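Local atomic coordinates of putative regulatory protein (Streptomyces coelicolor A3, PDB entry 2PZ9), a protein that probably binds DNA as a transcriptional regulator of the TetR family, with an all-helical chain that carries a predicted helix-turn-helix motif. Residues L89-T93 / I106-F111; A98-A104 / V209-R215; F43-A49 / K74-Y78. Residues are numbered along the deposited sequence.

Contact 1: residues L89-T93 / I106-F111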
loop_
_atom_site.group_PDB
_atom_site.type_symbol
_atom_site.label_atom_id
_atom_site.label_comp_id
_atom_site.label_asym_id
_atom_site.label_seq_id
_atom_site.Cartn_x
_atom_site.Cartn_y
_atom_site.Cartn_z
ATOM N N LEU A 89 -17.601 0.103 -2.444
ATOM C CA LEU A 89 -16.696 1.115 -1.957
ATOM C C LEU A 89 -17.105 2.487 -2.467
ATOM O O LEU A 89 -17.396 3.380 -1.672
ATOM C CB LEU A 89 -15.274 0.781 -2.416
ATOM C CG LEU A 89 -14.137 1.810 -2.222
ATOM C CD1 LEU A 89 -13.698 1.932 -0.741
ATOM C CD2 LEU A 89 -12.915 1.547 -3.169
ATOM N N ILE A 90 -17.121 2.638 -3.792
ATOM C CA ILE A 90 -17.470 3.883 -4.464
ATOM C C ILE A 90 -18.715 4.520 -3.854
ATOM O O ILE A 90 -18.760 5.731 -3.644
ATOM C CB ILE A 90 -17.628 3.635 -5.974
ATOM C CG1 ILE A 90 -16.248 3.554 -6.605
ATOM C CG2 ILE A 90 -18.407 4.732 -6.650
ATOM C CD1 ILE A 90 -16.209 2.815 -7.899
ATOM N N GLU A 91 -19.705 3.686 -3.550
ATOM C CA GLU A 91 -20.962 4.124 -2.935
ATOM C C GLU A 91 -20.810 4.529 -1.474
ATOM O O GLU A 91 -21.415 5.500 -1.032
ATOM C CB GLU A 91 -22.028 3.048 -3.077
ATOM C CG GLU A 91 -22.399 2.832 -4.526
ATOM C CD GLU A 91 -23.512 1.826 -4.717
ATOM O OE1 GLU A 91 -24.317 1.612 -3.779
ATOM O OE2 GLU A 91 -23.584 1.252 -5.822
ATOM N N ALA A 92 -19.996 3.790 -0.733
ATOM C CA ALA A 92 -19.662 4.151 0.638
ATOM C C ALA A 92 -18.783 5.418 0.713
ATOM O O ALA A 92 -18.501 5.919 1.807
ATOM C CB ALA A 92 -18.966 2.970 1.329
ATOM N N THR A 93 -18.378 5.943 -0.445
ATOM C CA THR A 93 -17.232 6.865 -0.521
ATOM C C THR A 93 -17.506 8.137 -1.306
ATOM O O THR A 93 -16.592 8.715 -1.890
ATOM C CB THR A 93 -15.958 6.101 -1.019
ATOM O OG1 THR A 93 -15.217 5.669 0.123
ATOM C CG2 THR A 93 -15.034 6.923 -1.949
ATOM N N ILE A 106 -13.826 8.403 6.390
ATOM C CA ILE A 106 -14.739 7.526 5.664
ATOM C C ILE A 106 -13.992 6.287 5.099
ATOM O O ILE A 106 -14.359 5.145 5.406
ATOM C CB ILE A 106 -15.626 8.356 4.646
ATOM C CG1 ILE A 106 -17.021 8.584 5.226
ATOM C CG2 ILE A 106 -15.784 7.711 3.289
ATOM C CD1 ILE A 106 -17.182 9.877 6.074
ATOM N N LEU A 107 -12.912 6.514 4.342
ATOM C CA LEU A 107 -12.089 5.408 3.804
ATOM C C LEU A 107 -11.451 4.590 4.913
ATOM O O LEU A 107 -11.325 3.368 4.808
ATOM C CB LEU A 107 -11.000 5.929 2.861
ATOM C CG LEU A 107 -11.506 6.674 1.627
ATOM C CD1 LEU A 107 -10.479 7.614 0.981
ATOM C CD2 LEU A 107 -12.006 5.638 0.618
ATOM N N PHE A 108 -11.042 5.265 5.979
ATOM C CA PHE A 108 -10.409 4.564 7.054
ATOM C C PHE A 108 -11.380 3.538 7.612
ATOM O O PHE A 108 -11.031 2.366 7.799
ATOM C CB PHE A 108 -9.997 5.518 8.147
ATOM C CG PHE A 108 -9.433 4.827 9.348
ATOM C CD1 PHE A 108 -8.095 4.427 9.372
ATOM C CD2 PHE A 108 -10.243 4.540 10.453
ATOM C CE1 PHE A 108 -7.581 3.760 10.495
ATOM C CE2 PHE A 108 -9.737 3.882 11.568
ATOM C CZ PHE A 108 -8.418 3.498 11.601
ATOM N N ASP A 109 -12.605 4.007 7.860
ATOM C CA ASP A 109 -13.675 3.211 8.418
ATOM C C ASP A 109 -13.950 1.996 7.580
ATOM O O ASP A 109 -14.062 0.892 8.101
ATOM C CB ASP A 109 -14.928 4.062 8.479
ATOM C CG ASP A 109 -14.841 5.154 9.523
ATOM O OD1 ASP A 109 -13.988 5.059 10.447
ATOM O OD2 ASP A 109 -15.635 6.115 9.413
ATOM N N HIS A 110 -14.058 2.216 6.278
ATOM C CA HIS A 110 -14.374 1.176 5.349
ATOM C C HIS A 110 -13.387 0.019 5.409
ATOM O O HIS A 110 -13.781 -1.135 5.477
ATOM C CB HIS A 110 -14.414 1.740 3.949
ATOM C CG HIS A 110 -14.749 0.719 2.906
ATOM N ND1 HIS A 110 -15.997 0.630 2.326
ATOM C CD2 HIS A 110 -14.003 -0.268 2.348
ATOM C CE1 HIS A 110 -16.000 -0.360 1.448
ATOM N NE2 HIS A 110 -14.803 -0.920 1.442
ATOM N N PHE A 111 -12.102 0.318 5.383
ATOM C CA PHE A 111 -11.122 -0.735 5.420
ATOM C C PHE A 111 -10.873 -1.228 6.815
ATOM O O PHE A 111 -10.385 -2.342 6.989
ATOM C CB PHE A 111 -9.826 -0.293 4.767
ATOM C CG PHE A 111 -9.948 -0.104 3.287
ATOM C CD1 PHE A 111 -9.866 1.171 2.722
ATOM C CD2 PHE A 111 -10.173 -1.206 2.442
ATOM C CE1 PHE A 111 -9.993 1.339 1.330
ATOM C CE2 PHE A 111 -10.298 -1.049 1.054
ATOM C CZ PHE A 111 -10.206 0.219 0.499
#
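Start with Leu89, near the C-terminal end of helix 74-92. Its t rotamer swings the CD1 methyl onto helix 100-113, where it sits over the face of the His110 imidazole, 3.7 Å from the ring centroid and only 8° off the normal: a well-formed CH-pi contact. The same methyl also packs on Phe111, with Leu89 CD1 to Phe111 CZ at 4.1 Å. His110, whose CA-CB bond points toward the other segment, is touched a second time near its ring plane, Ala92 CB lying 3.9 Å from His110 ND1. Just past helix 74-92, Thr93 closes the joint, its OG1 3.2 Å from CD2 of Leu107, one turn back from His110. Beyond these segments, His117 of helix 115-127 meets the rings of both His110 and Phe111 and also touches Leu89. Helix 74-92, running up from the predicted DNA-binding region of this TetR-type fold, is thus joined to the C-terminal domain by methyl-on-ring and van der Waals packing, so the fit depends on shape rather than on directed polar bonds.

Contact 2: residues A98-A104 / V209-R215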
loop_
_atom_site.group_PDB
_atom_site.type_symbol
_atom_site.label_atom_id
_atom_site.label_comp_id
_atom_site.label_asym_id
_atom_site.label_seq_id
_atom_site.Cartn_x
_atom_site.Cartn_y
_atom_site.Cartn_z
ATOM N N ALA A 98 -15.187 19.623 0.390
ATOM C CA ALA A 98 -15.213 20.608 1.458
ATOM C C ALA A 98 -14.947 19.974 2.819
ATOM O O ALA A 98 -14.866 20.681 3.827
ATOM C CB ALA A 98 -16.544 21.340 1.460
ATOM N N ASP A 99 -14.818 18.651 2.848
ATOM C CA ASP A 99 -14.355 17.955 4.030
ATOM C C ASP A 99 -13.485 16.778 3.625
ATOM O O ASP A 99 -13.908 15.620 3.601
ATOM C CB ASP A 99 -15.525 17.499 4.903
ATOM C CG ASP A 99 -15.069 16.856 6.230
ATOM O OD1 ASP A 99 -13.863 16.823 6.556
ATOM O OD2 ASP A 99 -15.934 16.363 6.962
ATOM N N LEU A 100 -12.252 17.083 3.296
ATOM C CA LEU A 100 -11.334 16.058 2.911
ATOM C C LEU A 100 -10.913 15.154 4.087
ATOM O O LEU A 100 -10.844 13.934 3.904
ATOM C CB LEU A 100 -10.146 16.686 2.220
ATOM C CG LEU A 100 -10.536 17.352 0.908
ATOM C CD1 LEU A 100 -9.413 18.252 0.475
ATOM C CD2 LEU A 100 -10.870 16.338 -0.173
ATOM N N PRO A 101 -10.639 15.729 5.296
ATOM C CA PRO A 101 -10.307 14.824 6.427
ATOM C C PRO A 101 -11.461 13.895 6.840
ATOM O O PRO A 101 -11.222 12.762 7.266
ATOM C CB PRO A 101 -9.918 15.789 7.568
ATOM C CG PRO A 101 -10.455 17.129 7.187
ATOM C CD PRO A 101 -10.584 17.159 5.690
ATOM N N GLY A 102 -12.695 14.381 6.709
ATOM C CA GLY A 102 -13.872 13.576 6.944
ATOM C C GLY A 102 -13.917 12.501 5.880
ATOM O O GLY A 102 -14.278 11.361 6.159
ATOM N N TYR A 103 -13.542 12.858 4.658
ATOM C CA TYR A 103 -13.441 11.890 3.573
ATOM C C TYR A 103 -12.477 10.757 3.947
ATOM O O TYR A 103 -12.756 9.571 3.716
ATOM C CB TYR A 103 -12.991 12.595 2.279
ATOM C CG TYR A 103 -12.731 11.673 1.111
ATOM C CD1 TYR A 103 -11.528 11.745 0.392
ATOM C CD2 TYR A 103 -13.679 10.713 0.718
ATOM C CE1 TYR A 103 -11.265 10.883 -0.705
ATOM C CE2 TYR A 103 -13.434 9.847 -0.383
ATOM C CZ TYR A 103 -12.230 9.941 -1.081
ATOM O OH TYR A 103 -11.986 9.087 -2.132
ATOM N N ALA A 104 -11.344 11.130 4.535
ATOM C CA ALA A 104 -10.307 10.169 4.881
ATOM C C ALA A 104 -10.805 9.240 5.965
ATOM O O ALA A 104 -10.507 8.054 5.922
ATOM C CB ALA A 104 -9.046 10.880 5.323
ATOM N N VAL A 209 -4.768 14.922 7.774
ATOM C CA VAL A 209 -5.331 15.340 6.503
ATOM C C VAL A 209 -5.822 16.759 6.666
ATOM O O VAL A 209 -5.677 17.581 5.743
ATOM C CB VAL A 209 -6.449 14.398 6.001
ATOM C CG1 VAL A 209 -7.099 14.934 4.722
ATOM C CG2 VAL A 209 -5.889 13.021 5.739
ATOM N N GLU A 210 -6.373 17.049 7.851
ATOM C CA GLU A 210 -6.672 18.423 8.213
ATOM C C GLU A 210 -5.431 19.311 8.063
ATOM O O GLU A 210 -5.529 20.417 7.520
ATOM C CB GLU A 210 -7.258 18.528 9.615
ATOM C CG GLU A 210 -7.272 19.968 10.204
ATOM C CD GLU A 210 -8.109 20.998 9.389
ATOM O OE1 GLU A 210 -9.126 20.612 8.743
ATOM O OE2 GLU A 210 -7.756 22.211 9.405
ATOM N N HIS A 211 -4.265 18.841 8.503
ATOM C CA HIS A 211 -3.060 19.655 8.347
ATOM C C HIS A 211 -2.687 19.885 6.902
ATOM O O HIS A 211 -2.311 20.980 6.548
ATOM C CB HIS A 211 -1.887 19.109 9.148
ATOM C CG HIS A 211 -1.992 19.399 10.608
ATOM N ND1 HIS A 211 -2.556 18.516 11.507
ATOM C CD2 HIS A 211 -1.650 20.494 11.323
ATOM C CE1 HIS A 211 -2.532 19.045 12.715
ATOM N NE2 HIS A 211 -1.988 20.243 12.630
HETATM N N MSE A 212 -2.823 18.879 6.052
HETATM C CA MSE A 212 -2.520 19.081 4.641
HETATM C C MSE A 212 -3.426 20.068 3.929
HETATM O O MSE A 212 -2.951 21.044 3.346
HETATM C CB MSE A 212 -2.596 17.787 3.912
HETATM C CG MSE A 212 -1.316 17.090 3.900
HETATM SE SE MSE A 212 -1.808 15.247 3.620
HETATM C CE MSE A 212 -2.282 15.224 1.706
ATOM N N PHE A 213 -4.725 19.795 3.961
ATOM C CA PHE A 213 -5.715 20.655 3.319
ATOM C C PHE A 213 -6.713 21.168 4.357
ATOM O O PHE A 213 -7.745 20.522 4.586
ATOM C CB PHE A 213 -6.456 19.894 2.216
ATOM C CG PHE A 213 -5.606 18.900 1.477
ATOM C CD1 PHE A 213 -5.584 17.557 1.862
ATOM C CD2 PHE A 213 -4.848 19.291 0.383
ATOM C CE1 PHE A 213 -4.803 16.635 1.167
ATOM C CE2 PHE A 213 -4.069 18.369 -0.309
ATOM C CZ PHE A 213 -4.048 17.049 0.079
ATOM N N PRO A 214 -6.419 22.327 4.992
ATOM C CA PRO A 214 -7.225 22.769 6.142
ATOM C C PRO A 214 -8.635 23.244 5.746
ATOM O O PRO A 214 -8.760 24.183 4.937
ATOM C CB PRO A 214 -6.397 23.912 6.745
ATOM C CG PRO A 214 -5.078 23.898 6.005
ATOM C CD PRO A 214 -5.339 23.281 4.686
ATOM N N ARG A 215 -9.675 22.586 6.297
ATOM C CA ARG A 215 -11.100 22.916 6.017
ATOM C C ARG A 215 -11.448 24.422 6.149
ATOM O O ARG A 215 -10.877 25.119 7.012
ATOM C CB ARG A 215 -12.036 22.088 6.899
ATOM C CG ARG A 215 -12.039 20.624 6.578
ATOM C CD ARG A 215 -13.042 19.902 7.463
ATOM N NE ARG A 215 -14.411 19.942 6.932
ATOM C CZ ARG A 215 -15.446 20.578 7.490
ATOM N NH1 ARG A 215 -15.296 21.258 8.626
ATOM N NH2 ARG A 215 -16.647 20.532 6.914
#
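Pro101 and Val209 bring the two backbones closest, with their CA atoms 5.0 Å apart. Val209 takes chi1 t, and its two methyls spread along one side of the first turn of helix 100-113: Val209 CG1 lies 3.6 Å from Pro101 CA, and Val209 CG2 3.8 Å from Ala104 CB. Leu100, in the mt rotamer, sends CD1 to within 3.8 Å of Phe213 CB. Phe213 is the first residue after helix 198-212 to leave helical angles, and its ring also meets Trp163 edge-to-face. Asp99 is the N-cap of helix 100-113; with chi1 t and chi2 near 5°, its carboxylate turns back so that OD1 accepts from Gly102 N at 2.7 Å. The packing thus joins the first helix of the TetR-type C-terminal domain to its last one, 198-212, a helix that also reaches the second subunit, where Met212 packs on Ala208 of that neighbouring chain. Past the helix, Arg215 lays its side chain back across the gap. Chi1 m and chi2 t extend it, with Arg215 CD 3.8 Å from Pro101 CG, and the turn at chi3 (p) sets NE 3.2 Å from Asp99 OD1 in a salt bridge; a weak hydrogen bond runs from Arg215 NE to Ala98 O, also 3.2 Å. The capping oxygen therefore serves two partners. Glu210 folds its chain through chi2 p to accept from Arg215 N at OE1, 3.2 Å away, tying the tail back to the last turn of the helix, and Glu210 OE1 also lies 4.0 Å from Pro101 CG.

Contact 3: residues F43-A49 / K74-Y78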
loop_
_atom_site.group_PDB
_atom_site.type_symbol
_atom_site.label_atom_id
_atom_site.label_comp_id
_atom_site.label_asym_id
_atom_site.label_seq_id
_atom_site.Cartn_x
_atom_site.Cartn_y
_atom_site.Cartn_z
ATOM N N PHE A 43 -10.294 -15.331 -2.004
ATOM C CA PHE A 43 -9.406 -14.423 -2.728
ATOM C C PHE A 43 -8.537 -13.569 -1.798
ATOM O O PHE A 43 -7.361 -13.384 -2.058
ATOM C CB PHE A 43 -10.181 -13.535 -3.710
ATOM C CG PHE A 43 -10.736 -14.280 -4.918
ATOM C CD1 PHE A 43 -10.004 -15.310 -5.536
ATOM C CD2 PHE A 43 -11.979 -13.930 -5.463
ATOM C CE1 PHE A 43 -10.521 -15.990 -6.666
ATOM C CE2 PHE A 43 -12.492 -14.603 -6.584
ATOM C CZ PHE A 43 -11.757 -15.635 -7.185
ATOM N N ALA A 44 -9.108 -13.064 -0.711
ATOM C CA ALA A 44 -8.325 -12.308 0.249
ATOM C C ALA A 44 -7.177 -13.151 0.828
ATOM O O ALA A 44 -6.065 -12.666 0.972
ATOM C CB ALA A 44 -9.211 -11.738 1.351
ATOM N N ARG A 45 -7.451 -14.416 1.131
ATOM C CA ARG A 45 -6.452 -15.348 1.644
ATOM C C ARG A 45 -5.340 -15.667 0.663
ATOM O O ARG A 45 -4.172 -15.491 0.958
ATOM C CB ARG A 45 -7.130 -16.662 2.011
ATOM C CG ARG A 45 -7.102 -17.005 3.470
ATOM C CD ARG A 45 -8.049 -18.164 3.752
ATOM N NE ARG A 45 -8.594 -18.078 5.107
ATOM C CZ ARG A 45 -9.566 -17.243 5.483
ATOM N NH1 ARG A 45 -10.124 -16.398 4.612
ATOM N NH2 ARG A 45 -9.978 -17.240 6.746
ATOM N N HIS A 46 -5.710 -16.158 -0.505
ATOM C CA HIS A 46 -4.746 -16.865 -1.328
ATOM C C HIS A 46 -4.453 -16.152 -2.634
ATOM O O HIS A 46 -3.528 -16.526 -3.362
ATOM C CB HIS A 46 -5.257 -18.273 -1.597
ATOM C CG HIS A 46 -5.445 -19.100 -0.359
ATOM N ND1 HIS A 46 -6.691 -19.435 0.132
ATOM C CD2 HIS A 46 -4.547 -19.668 0.481
ATOM C CE1 HIS A 46 -6.552 -20.171 1.222
ATOM N NE2 HIS A 46 -5.263 -20.323 1.455
ATOM N N GLY A 47 -5.228 -15.106 -2.911
ATOM C CA GLY A 47 -5.190 -14.429 -4.204
ATOM C C GLY A 47 -5.873 -15.269 -5.248
ATOM O O GLY A 47 -6.586 -16.215 -4.915
ATOM N N ILE A 48 -5.646 -14.927 -6.514
ATOM C CA ILE A 48 -6.251 -15.640 -7.659
ATOM C C ILE A 48 -5.596 -16.997 -7.967
ATOM O O ILE A 48 -6.244 -18.033 -7.838
ATOM C CB ILE A 48 -6.221 -14.786 -8.944
ATOM C CG1 ILE A 48 -6.825 -13.405 -8.696
ATOM C CG2 ILE A 48 -6.893 -15.546 -10.115
ATOM C CD1 ILE A 48 -6.245 -12.352 -9.593
ATOM N N ALA A 49 -4.328 -16.988 -8.386
ATOM C CA ALA A 49 -3.594 -18.231 -8.621
ATOM C C ALA A 49 -3.705 -19.154 -7.407
ATOM O O ALA A 49 -3.926 -20.346 -7.557
ATOM C CB ALA A 49 -2.134 -17.948 -8.958
ATOM N N LYS A 74 -12.187 -19.277 -12.813
ATOM C CA LYS A 74 -11.672 -18.714 -11.575
ATOM C C LYS A 74 -11.434 -17.207 -11.732
ATOM O O LYS A 74 -11.712 -16.423 -10.827
ATOM C CB LYS A 74 -10.375 -19.425 -11.180
ATOM C CG LYS A 74 -10.050 -19.425 -9.685
ATOM C CD LYS A 74 -8.788 -20.247 -9.351
ATOM C CE LYS A 74 -7.520 -19.650 -9.956
ATOM N NZ LYS A 74 -6.357 -20.549 -9.823
ATOM N N GLU A 75 -10.934 -16.800 -12.895
ATOM C CA GLU A 75 -10.541 -15.401 -13.112
ATOM C C GLU A 75 -11.768 -14.493 -13.339
ATOM O O GLU A 75 -11.826 -13.368 -12.835
ATOM C CB GLU A 75 -9.490 -15.280 -14.244
ATOM C CG GLU A 75 -8.329 -16.336 -14.195
ATOM C CD GLU A 75 -8.690 -17.696 -14.876
ATOM O OE1 GLU A 75 -9.073 -17.691 -16.080
ATOM O OE2 GLU A 75 -8.580 -18.768 -14.215
ATOM N N ALA A 76 -12.750 -15.014 -14.069
ATOM C CA ALA A 76 -14.047 -14.363 -14.211
ATOM C C ALA A 76 -14.723 -14.141 -12.865
ATOM O O ALA A 76 -15.300 -13.088 -12.621
ATOM C CB ALA A 76 -14.948 -15.164 -15.145
ATOM N N LEU A 77 -14.630 -15.134 -11.990
ATOM C CA LEU A 77 -15.186 -15.049 -10.665
ATOM C C LEU A 77 -14.508 -13.935 -9.891
ATOM O O LEU A 77 -15.194 -13.072 -9.337
ATOM C CB LEU A 77 -15.037 -16.384 -9.944
ATOM C CG LEU A 77 -15.493 -16.540 -8.482
ATOM C CD1 LEU A 77 -16.910 -16.064 -8.235
ATOM C CD2 LEU A 77 -15.347 -17.965 -8.017
ATOM N N TYR A 78 -13.170 -13.939 -9.857
ATOM C CA TYR A 78 -12.452 -12.808 -9.269
ATOM C C TYR A 78 -13.009 -11.477 -9.795
ATOM O O TYR A 78 -13.464 -10.644 -8.998
ATOM C CB TYR A 78 -10.928 -12.872 -9.462
ATOM C CG TYR A 78 -10.211 -11.684 -8.797
ATOM C CD1 TYR A 78 -9.848 -10.535 -9.538
ATOM C CD2 TYR A 78 -9.915 -11.696 -7.420
ATOM C CE1 TYR A 78 -9.211 -9.450 -8.931
ATOM C CE2 TYR A 78 -9.267 -10.611 -6.798
ATOM C CZ TYR A 78 -8.924 -9.492 -7.556
ATOM O OH TYR A 78 -8.299 -8.414 -6.924
#
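The largest bump here is the Phe43 ring, which pushes out from helix 32-50 into the hollow formed by Lys74, Leu77 and Tyr78 on the first turn of helix 74-92. It goes in deep: Phe43 CE2 comes within 3.2 Å of Tyr78 CA and 4.0 Å of Leu77 CG, and Phe43 CZ is 3.7 Å from Lys74 O. Tyr78 answers by setting its edge against the Phe43 face, a T-shaped pair with centroids 5.2 Å apart and planes at 76°, while Tyr78 CB lies over that ring, 4.0 Å from its centroid. The tyrosine ring in turn offers a flat face to Ile48, whose CG1 sits 4.0 Å from the Tyr78 centroid, so that Tyr78 is wedged between Phe43 at its edge and Ile48 over its face. Its hydroxyl bonds to Leu120 O of helix 115-127. Between Phe43 and Ile48 the chain bends at Gly47, where phi is 74°, and past this bend the end of the Ile48 side chain reaches the same helix as Phe43. Lys74 fills the remaining groove with its aliphatic chain: Lys74 CE lies 3.0 Å from Ile48 O, and NZ makes a weak hydrogen bond to Ala49 O at 3.3 Å. A sulfate ion, probably from the crystallisation liquor, lies about 4 Å from the Lys74 side chain. The short segments cross at -136°, with axes 10.5 Å apart. Packing the helix that precedes the predicted helix-turn-helix (residues 52-71) against the one that follows it is characteristic of the TetR-family DNA-binding domain.

All three contacts are partly buried, but the centre of contact 1 lies about 7 Å from the centre of the chain, those of contacts 2 and 3 about 18 and 17 Å, on opposite sides of it. Helix 74-92 carries contact 3 at its start and contact 1 at its end; helix 100-113 links contact 1 to contact 2, and those two touch where Thr93 O meets Tyr103 CE2 at 3.7 Å. Contact 3, within the probable DNA-binding domain, pairs aromatic packing with one weak lysine-to-carbonyl hydrogen bond; contact 1 joins helix 74-92 to the C-terminal domain by apolar and CH-pi packing. Contact 2 alone adds a salt bridge, from the exposed Arg215 to a partly exposed aspartate.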